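Local coordinates for protein magnesium-protoporphyrin O-methyltransferase (Synechocystis sp., PDB 4QDJ) that transfers a methyl group from S-adenosylmethionine to magnesium protoporphyrin IX, giving its 13-monomethyl ester on the way to chlorophyll, at residues A[215-218]-A[219-222]; A[198-201]-A[202-206]; A[149-152]-A[153-156]. One frame throughout, in Å; residues are numbered along the deposited sequence.

Overall arrangement
The three contacts follow one another along the chain. Each is closed before the next opens, so none nests or crosses. Interaction 3 comes first, in the last turns of helix 142-155, which carries the chain from strand 130-133 to strand 159-164. Interaction 2 closes the C-terminal turn of helix 195-204, just before strand 207-216. Interaction 1 closes the hairpin between strands 207-216 and 221-229. Interactions 2 and 3 touch: I201, L202 and N205 meet I149, S150 and A153, which ties the two helices together. Interaction 1 stands apart, its centre about 24 Å from that of interaction 2 and 26 Å from that of interaction 3.

Interaction 1: residues A[215-218]-A[219-222]; sequences TSTR and FYYS
T217 and Y220 face each other where the chain reverses. T217 N donates to Y220 O at 2.9 Å, an almost straight bond of 174° that lies nearly along the C=O axis. On the same pair T217 OG1 stands 3.1 Å from Y220 N, in a weak, bent hydrogen bond. The chi1 of 67° sets OG1 between the backbone N and the carbonyl carbon of T217, where it leans toward the opposite chain. Two residues further from the turn, T215 N donates to S222 O at 2.8 Å, and S222 N donates back to T215 O at 3.0 Å. T215 and S222 are thus an antiparallel hydrogen-bonded pair, and S216 with Y221 is a non-hydrogen-bonded pair. Together they form the closed end of a beta hairpin, with R218 and F219 at its tip. This hairpin of strands 207-216 and 221-229 lies at one margin of the methyltransferase sheet. At the tip R218 and F219 run side by side. R218 CG lies over one face of the F219 ring, 3.7 Å from its centroid, in a CH-pi contact. The guanidinium plane is turned 29° from the ring. On the side of T215 and S222, T215 CG2 comes within 3.6 Å of Y220 CE2, near the plane of the ring at its edge. The Y221 ring lies on the side of S216, with its CZ 3.2 Å from T217 O. Helix 35-58 holds the turn from outside: the D39 carboxylate binds R218 N, F219 N and T217 OG1, and T47 bonds to Y220 OH and T215 OG1. D135, which follows strand 130-133, takes Y220 OH and S222 OG. The Y220 side chain lies about 6 Å from the bound S-adenosylmethionine.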
ATOM      1  N   THR A 215      -3.921   3.690 -13.198  1.00 10.94           N
ATOM      2  CA  THR A 215      -2.706   4.353 -13.630  1.00 13.13           C
ATOM      3  C   THR A 215      -2.085   3.509 -14.725  1.00 14.38           C
ATOM      4  O   THR A 215      -1.836   2.318 -14.537  1.00 15.05           O
ATOM      5  CB  THR A 215      -1.703   4.525 -12.480  1.00 14.34           C
ATOM      6  OG1 THR A 215      -2.330   5.232 -11.402  1.00 16.61           O
ATOM      7  CG2 THR A 215      -0.483   5.305 -12.956  1.00 15.56           C
ATOM      8  N   SER A 216      -1.853   4.125 -15.877  1.00 16.97           N
ATOM      9  CA  SER A 216      -1.281   3.421 -17.011  1.00 20.61           C
ATOM     10  C   SER A 216      -0.137   4.220 -17.614  1.00 24.03           C
ATOM     11  O   SER A 216      -0.353   5.264 -18.226  1.00 26.41           O
ATOM     12  CB  SER A 216      -2.348   3.163 -18.078  1.00 22.41           C
ATOM     13  OG  SER A 216      -3.405   2.373 -17.566  0.50 22.41           O
ATOM     14  N   THR A 217       1.081   3.731 -17.421  1.00 23.83           N
ATOM     15  CA  THR A 217       2.241   4.294 -18.095  1.00 25.44           C
ATOM     16  C   THR A 217       2.893   3.190 -18.913  1.00 25.75           C
ATOM     17  O   THR A 217       2.310   2.123 -19.099  1.00 27.24           O
ATOM     18  CB  THR A 217       3.261   4.880 -17.105  1.00 25.74           C
ATOM     19  OG1 THR A 217       3.847   3.824 -16.336  1.00 25.80           O
ATOM     20  CG2 THR A 217       2.592   5.880 -16.170  1.00 25.86           C
ATOM     21  N   ARG A 218       4.104   3.439 -19.395  1.00 25.22           N
ATOM     22  CA  ARG A 218       4.784   2.476 -20.248  1.00 26.19           C
ATOM     23  C   ARG A 218       5.160   1.197 -19.501  1.00 23.53           C
ATOM     24  O   ARG A 218       5.015   0.096 -20.032  1.00 24.36           O
ATOM     25  CB  ARG A 218       6.019   3.116 -20.887  1.00 30.32           C
ATOM     26  CG  ARG A 218       6.706   2.253 -21.927  0.79 38.02           C
ATOM     27  CD  ARG A 218       7.609   3.092 -22.814  0.70 25.82           C
ATOM     28  NE  ARG A 218       8.464   2.270 -23.664  0.80 57.58           N
ATOM     29  CZ  ARG A 218       8.989   2.679 -24.814  0.68 66.43           C
ATOM     30  NH1 ARG A 218       8.737   3.900 -25.264  0.70 59.21           N
ATOM     31  NH2 ARG A 218       9.759   1.862 -25.521  0.60 43.44           N
ATOM     32  N   PHE A 219       5.625   1.342 -18.264  1.00 19.97           N
ATOM     33  CA  PHE A 219       6.128   0.202 -17.502  1.00 19.42           C
ATOM     34  C   PHE A 219       5.429   0.022 -16.160  1.00 19.86           C
ATOM     35  O   PHE A 219       5.835  -0.812 -15.352  1.00 22.16           O
ATOM     36  CB  PHE A 219       7.632   0.345 -17.267  1.00 20.72           C
ATOM     37  CG  PHE A 219       8.435   0.451 -18.529  1.00 21.13           C
ATOM     38  CD1 PHE A 219       8.709  -0.675 -19.286  1.00 22.93           C
ATOM     39  CD2 PHE A 219       8.919   1.677 -18.956  1.00 20.49           C
ATOM     40  CE1 PHE A 219       9.450  -0.582 -20.446  1.00 24.10           C
ATOM     41  CE2 PHE A 219       9.663   1.775 -20.117  1.00 22.63           C
ATOM     42  CZ  PHE A 219       9.926   0.645 -20.863  1.00 23.34           C
ATOM     43  N   TYR A 220       4.384   0.805 -15.923  1.00 16.44           N
ATOM     44  CA  TYR A 220       3.676   0.754 -14.652  1.00 15.13           C
ATOM     45  C   TYR A 220       2.171   0.712 -14.881  1.00 15.66           C
ATOM     46  O   TYR A 220       1.611   1.573 -15.558  1.00 17.42           O
ATOM     47  CB  TYR A 220       4.061   1.956 -13.782  1.00 14.66           C
ATOM     48  CG  TYR A 220       3.322   2.048 -12.463  1.00 13.59           C
ATOM     49  CD1 TYR A 220       3.816   1.429 -11.320  1.00 12.91           C
ATOM     50  CD2 TYR A 220       2.141   2.767 -12.358  1.00 12.78           C
ATOM     51  CE1 TYR A 220       3.141   1.519 -10.110  1.00 12.17           C
ATOM     52  CE2 TYR A 220       1.462   2.862 -11.159  1.00 12.36           C
ATOM     53  CZ  TYR A 220       1.965   2.240 -10.038  1.00 11.48           C
ATOM     54  OH  TYR A 220       1.280   2.343  -8.850  1.00 12.07           O
ATOM     55  N   TYR A 221       1.523  -0.301 -14.318  1.00 15.92           N
ATOM     56  CA  TYR A 221       0.084  -0.468 -14.470  1.00 17.83           C
ATOM     57  C   TYR A 221      -0.530  -0.795 -13.122  1.00 17.19           C
ATOM     58  O   TYR A 221      -0.197  -1.809 -12.508  1.00 20.77           O
ATOM     59  CB  TYR A 221      -0.221  -1.579 -15.475  1.00 22.08           C
ATOM     60  CG  TYR A 221       0.443  -1.377 -16.819  1.00 26.30           C
ATOM     61  CD1 TYR A 221      -0.195  -0.670 -17.830  0.43 27.72           C
ATOM     62  CD2 TYR A 221       1.708  -1.889 -17.074  1.00 29.01           C
ATOM     63  CE1 TYR A 221       0.408  -0.481 -19.060  0.59 29.22           C
ATOM     64  CE2 TYR A 221       2.320  -1.702 -18.298  1.00 29.75           C
ATOM     65  CZ  TYR A 221       1.666  -1.000 -19.288  1.00 30.71           C
ATOM     66  OH  TYR A 221       2.271  -0.813 -20.510  0.47 30.04           O
ATOM     67  N   SER A 222      -1.422   0.069 -12.659  1.00 12.64           N
ATOM     68  CA  SER A 222      -2.016  -0.106 -11.343  1.00 11.34           C
ATOM     69  C   SER A 222      -3.500   0.216 -11.369  1.00 10.72           C
ATOM     70  O   SER A 222      -3.897   1.364 -11.573  1.00 12.17           O
ATOM     71  CB  SER A 222      -1.298   0.770 -10.314  1.00 13.78           C
ATOM     72  OG  SER A 222      -1.663   0.408  -8.995  1.00 14.91           O
TER

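Interaction 2: residues A[198-201]-A[202-206]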
ATOM      1  N   ILE A 198     -10.529 -10.151  -7.780  1.00 12.43           N
ATOM      2  CA  ILE A 198     -10.413  -9.181  -6.694  1.00 11.44           C
ATOM      3  C   ILE A 198     -11.790  -8.704  -6.232  1.00 10.30           C
ATOM      4  O   ILE A 198     -12.052  -8.612  -5.032  1.00 11.79           O
ATOM      5  CB  ILE A 198      -9.547  -7.971  -7.103  1.00 11.95           C
ATOM      6  CG1 ILE A 198      -8.143  -8.431  -7.514  1.00 13.66           C
ATOM      7  CG2 ILE A 198      -9.457  -6.964  -5.963  1.00 12.46           C
ATOM      8  CD1 ILE A 198      -7.373  -9.114  -6.401  1.00 15.16           C
ATOM      9  N   ARG A 199     -12.671  -8.411  -7.184  1.00 10.94           N
ATOM     10  CA  ARG A 199     -14.026  -7.982  -6.852  1.00 10.31           C
ATOM     11  C   ARG A 199     -14.809  -9.076  -6.129  1.00 12.46           C
ATOM     12  O   ARG A 199     -15.601  -8.790  -5.232  1.00 13.63           O
ATOM     13  CB  ARG A 199     -14.782  -7.537  -8.105  1.00 10.86           C
ATOM     14  CG  ARG A 199     -14.359  -6.180  -8.647  1.00 11.11           C
ATOM     15  CD  ARG A 199     -15.144  -5.849  -9.905  1.00 10.96           C
ATOM     16  NE  ARG A 199     -14.800  -4.544 -10.457  1.00 12.10           N
ATOM     17  CZ  ARG A 199     -15.578  -3.468 -10.385  1.00 11.16           C
ATOM     18  NH1 ARG A 199     -16.758  -3.533  -9.780  1.00 12.54           N
ATOM     19  NH2 ARG A 199     -15.174  -2.325 -10.923  1.00 11.23           N
ATOM     20  N   LYS A 200     -14.582 -10.327  -6.526  1.00 12.05           N
ATOM     21  CA  LYS A 200     -15.249 -11.463  -5.900  1.00 13.93           C
ATOM     22  C   LYS A 200     -14.823 -11.608  -4.441  1.00 14.28           C
ATOM     23  O   LYS A 200     -15.659 -11.798  -3.557  1.00 15.76           O
ATOM     24  CB  LYS A 200     -14.956 -12.752  -6.677  1.00 15.89           C
ATOM     25  CG  LYS A 200     -15.622 -13.999  -6.113  1.00 20.32           C
ATOM     26  CD  LYS A 200     -17.130 -13.840  -6.050  1.00 23.43           C
ATOM     27  CE  LYS A 200     -17.822 -15.175  -5.810  0.65 25.70           C
ATOM     28  NZ  LYS A 200     -17.362 -15.838  -4.559  1.00 27.61           N
ATOM     29  N   ILE A 201     -13.519 -11.511  -4.198  1.00 14.13           N
ATOM     30  CA  ILE A 201     -12.978 -11.600  -2.845  1.00 14.55           C
ATOM     31  C   ILE A 201     -13.517 -10.473  -1.967  1.00 13.98           C
ATOM     32  O   ILE A 201     -13.886 -10.693  -0.814  1.00 14.95           O
ATOM     33  CB  ILE A 201     -11.438 -11.565  -2.859  1.00 16.17           C
ATOM     34  CG1 ILE A 201     -10.890 -12.753  -3.651  1.00 19.48           C
ATOM     35  CG2 ILE A 201     -10.882 -11.572  -1.440  1.00 17.88           C
ATOM     36  CD1 ILE A 201      -9.462 -12.572  -4.108  1.00 20.75           C
ATOM     37  N   LEU A 202     -13.572  -9.267  -2.520  1.00 13.51           N
ATOM     38  CA  LEU A 202     -14.115  -8.126  -1.790  1.00 13.49           C
ATOM     39  C   LEU A 202     -15.594  -8.336  -1.473  1.00 14.81           C
ATOM     40  O   LEU A 202     -16.045  -8.060  -0.362  1.00 16.34           O
ATOM     41  CB  LEU A 202     -13.902  -6.830  -2.576  1.00 11.90           C
ATOM     42  CG  LEU A 202     -12.457  -6.326  -2.607  1.00 11.43           C
ATOM     43  CD1 LEU A 202     -12.279  -5.214  -3.636  1.00 10.97           C
ATOM     44  CD2 LEU A 202     -12.028  -5.851  -1.224  1.00 12.38           C
ATOM     45  N   GLY A 203     -16.339  -8.837  -2.454  1.00 15.43           N
ATOM     46  CA  GLY A 203     -17.747  -9.135  -2.266  1.00 17.28           C
ATOM     47  C   GLY A 203     -17.980 -10.198  -1.209  1.00 18.61           C
ATOM     48  O   GLY A 203     -18.909 -10.095  -0.409  1.00 19.78           O
ATOM     49  N   ASP A 204     -17.129 -11.221  -1.203  1.00 18.79           N
ATOM     50  CA  ASP A 204     -17.225 -12.295  -0.217  1.00 20.34           C
ATOM     51  C   ASP A 204     -17.016 -11.771   1.201  1.00 20.11           C
ATOM     52  O   ASP A 204     -17.523 -12.344   2.167  1.00 21.54           O
ATOM     53  CB  ASP A 204     -16.210 -13.404  -0.514  1.00 21.72           C
ATOM     54  CG  ASP A 204     -16.575 -14.223  -1.740  1.00 26.05           C
ATOM     55  OD1 ASP A 204     -17.749 -14.179  -2.167  1.00 27.72           O
ATOM     56  OD2 ASP A 204     -15.685 -14.921  -2.271  0.55 25.62           O
ATOM     57  N   ASN A 205     -16.266 -10.679   1.320  1.00 19.18           N
ATOM     58  CA  ASN A 205     -15.982 -10.085   2.621  1.00 19.78           C
ATOM     59  C   ASN A 205     -16.942  -8.962   3.003  1.00 20.36           C
ATOM     60  O   ASN A 205     -16.745  -8.282   4.010  1.00 21.56           O
ATOM     61  CB  ASN A 205     -14.533  -9.599   2.689  1.00 20.76           C
ATOM     62  CG  ASN A 205     -13.547 -10.738   2.852  1.00 21.63           C
ATOM     63  OD1 ASN A 205     -13.329 -11.230   3.961  1.00 22.90           O
ATOM     64  ND2 ASN A 205     -12.949 -11.167   1.747  1.00 21.07           N
ATOM     65  N   GLY A 206     -17.977  -8.770   2.191  1.00 18.64           N
ATOM     66  CA  GLY A 206     -19.036  -7.830   2.512  1.00 19.54           C
ATOM     67  C   GLY A 206     -18.800  -6.417   2.021  1.00 18.51           C
ATOM     68  O   GLY A 206     -19.361  -5.464   2.561  1.00 18.95           O
TER
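The D204 carboxylate has K200 O over one face and K200 NZ at its edge. K200 O sits 3.2 Å from D204 CG; this is packing and not a bond. The bonds come from K200 NZ, which lies close to the carboxylate plane between the two oxygens, 2.9 Å from D204 OD1 and 3.0 Å from D204 OD2. Each oxygen accepts through its syn lone pair, so the salt bridge is forked. The lysine chain bends at chi2 (58°) and again at chi4, which folds NZ back toward the next helical turn. The pair is on the exposed side of the helix. The N205 amide is the second flat group. Its ND2 donates to I201 O at 2.8 Å, with the acceptor tilted 16° out of the amide plane. ND2 stands above the I201 carbonyl plane and not on a lone pair. N205 N adds only a weak bond to the same oxygen. In one of two S150 conformers, ND2 probably also bonds to S150 OG of helix 142-155. On the inner side I198 and L202 point the same way, with I198 CG2 4.1 Å from L202 CD1. L202 packs on strands 159-164 and 221-229, and I201 on helix 142-155. The main chain keeps its i to i-4 bonds as far as D204 N, which donates to K200 O at 2.8 Å. G206 then has positive phi, and G206 N bonds to G203 O at 3.1 Å. F207 N returns to L202 O. This is a Schellman motif with G206 as C-prime residue, ending helix 195-204 and sending the chain into strand 207-216.

Interaction 3: residues A[149-152]-A[153-156]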
ATOM      1  N   ILE A 149      -6.368 -10.029   1.501  1.00 12.78           N
ATOM      2  CA  ILE A 149      -7.501  -9.120   1.372  1.00 13.26           C
ATOM      3  C   ILE A 149      -8.548  -9.387   2.450  1.00 13.89           C
ATOM      4  O   ILE A 149      -9.091  -8.456   3.042  1.00 13.48           O
ATOM      5  CB  ILE A 149      -8.143  -9.215  -0.027  1.00 12.67           C
ATOM      6  CG1 ILE A 149      -7.176  -8.678  -1.085  1.00 12.95           C
ATOM      7  CG2 ILE A 149      -9.452  -8.442  -0.071  1.00 13.85           C
ATOM      8  CD1 ILE A 149      -7.620  -8.935  -2.506  1.00 14.76           C
ATOM      9  N   SER A 150      -8.821 -10.662   2.709  1.00 15.10           N
ATOM     10  CA  SER A 150      -9.792 -11.032   3.731  0.69 15.55           C
ATOM     11  C   SER A 150      -9.356 -10.546   5.111  1.00 15.44           C
ATOM     12  O   SER A 150     -10.176 -10.084   5.903  1.00 16.62           O
ATOM     13  CB  SER A 150     -10.023 -12.543   3.736  0.69 16.44           C
ATOM     14  OG  SER A 150     -10.614 -12.965   2.519  0.69 16.88           O
ATOM     15  N   HIS A 151      -8.062 -10.637   5.397  1.00 14.01           N
ATOM     16  CA  HIS A 151      -7.572 -10.158   6.682  1.00 13.92           C
ATOM     17  C   HIS A 151      -7.672  -8.640   6.783  1.00 13.63           C
ATOM     18  O   HIS A 151      -8.102  -8.107   7.804  1.00 15.00           O
ATOM     19  CB  HIS A 151      -6.134 -10.595   6.947  1.00 15.04           C
ATOM     20  CG  HIS A 151      -5.637 -10.193   8.299  1.00 15.59           C
ATOM     21  ND1 HIS A 151      -6.003 -10.857   9.450  1.00 18.35           N
ATOM     22  CD2 HIS A 151      -4.837  -9.175   8.690  1.00 15.68           C
ATOM     23  CE1 HIS A 151      -5.430 -10.278  10.490  1.00 18.65           C
ATOM     24  NE2 HIS A 151      -4.720  -9.252  10.057  1.00 16.67           N
ATOM     25  N   LEU A 152      -7.267  -7.950   5.722  1.00 12.18           N
ATOM     26  CA  LEU A 152      -7.354  -6.495   5.689  1.00 11.20           C
ATOM     27  C   LEU A 152      -8.798  -6.035   5.842  1.00 12.80           C
ATOM     28  O   LEU A 152      -9.077  -5.049   6.529  1.00 13.82           O
ATOM     29  CB  LEU A 152      -6.754  -5.949   4.392  1.00 12.83           C
ATOM     30  CG  LEU A 152      -5.242  -6.118   4.236  1.00 14.87           C
ATOM     31  CD1 LEU A 152      -4.793  -5.631   2.871  1.00 17.43           C
ATOM     32  CD2 LEU A 152      -4.501  -5.377   5.341  1.00 17.47           C
ATOM     33  N   ALA A 153      -9.714  -6.764   5.208  1.00 13.39           N
ATOM     34  CA  ALA A 153     -11.134  -6.450   5.297  1.00 14.43           C
ATOM     35  C   ALA A 153     -11.621  -6.518   6.740  1.00 15.09           C
ATOM     36  O   ALA A 153     -12.460  -5.721   7.157  1.00 16.60           O
ATOM     37  CB  ALA A 153     -11.945  -7.389   4.413  1.00 15.64           C
ATOM     38  N   SER A 154     -11.075  -7.459   7.508  1.00 14.94           N
ATOM     39  CA  SER A 154     -11.478  -7.633   8.901  1.00 16.86           C
ATOM     40  C   SER A 154     -11.030  -6.467   9.779  1.00 17.20           C
ATOM     41  O   SER A 154     -11.520  -6.297  10.895  1.00 20.76           O
ATOM     42  CB  SER A 154     -10.942  -8.954   9.465  1.00 18.48           C
ATOM     43  OG  SER A 154      -9.554  -8.875   9.745  1.00 19.66           O
ATOM     44  N   LEU A 155     -10.097  -5.666   9.273  1.00 14.26           N
ATOM     45  CA  LEU A 155      -9.601  -4.512  10.015  1.00 14.26           C
ATOM     46  C   LEU A 155     -10.368  -3.249   9.650  1.00 13.34           C
ATOM     47  O   LEU A 155     -10.282  -2.239  10.347  1.00 14.43           O
ATOM     48  CB  LEU A 155      -8.113  -4.292   9.731  1.00 15.76           C
ATOM     49  CG  LEU A 155      -7.184  -5.503   9.846  1.00 18.50           C
ATOM     50  CD1 LEU A 155      -5.755  -5.097   9.512  1.00 20.87           C
ATOM     51  CD2 LEU A 155      -7.265  -6.122  11.234  1.00 20.85           C
ATOM     52  N   ALA A 156     -11.115  -3.307   8.551  1.00 12.84           N
ATOM     53  CA  ALA A 156     -11.774  -2.123   8.008  1.00 13.41           C
ATOM     54  C   ALA A 156     -13.227  -2.000   8.447  1.00 13.94           C
ATOM     55  O   ALA A 156     -14.080  -2.783   8.030  1.00 14.61           O
ATOM     56  CB  ALA A 156     -11.682  -2.122   6.487  1.00 14.10           C
TER
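L155 turns back and meets L152 and H151. Its CB lies 3.4 Å from L152 O, the oxygen that also accepts from L155 N at 3.0 Å. Its CG is 3.4 Å from H151 O. Both methyls stay near H151 O and reach the neighbouring side chains only loosely. L155 CD1 makes an apolar contact with L152 CD2 at 4.4 Å, and L155 CD2 comes 4.2 Å from H151 NE2, oblique to the ring. H151 O has a second visitor, S154. The hydroxyl OG of S154 donates to H151 O in the carbonyl plane and on a lone pair, at 2.5 Å, which is unusually short for such a bond. OG is tucked over its own backbone (chi1 75°), which aims it at that oxygen. The same OG stands over one face of the H151 ring, offset toward the rim. H151 NE2 is held elsewhere, by L124 O, which helps to fix the rotation of the ring. Backbone bonding varies along the segment. A153 N donates to I149 O at 2.8 Å, four residues back. L155 N and A156 N each donate to the oxygen three residues back, and L155 N adds a weak bond to H151 O. Helix 142-155 leads toward strand 159-164. It is the connection of a beta-alpha-beta unit in the class I-like methyltransferase fold. L152 and L155 pack on strand 130-133, L155 also on L124. The L152 side chain is about 8 Å from S-adenosylmethionine. I149 leans on helix 195-204, and A153 and A156 rest on F207 of strand 207-216.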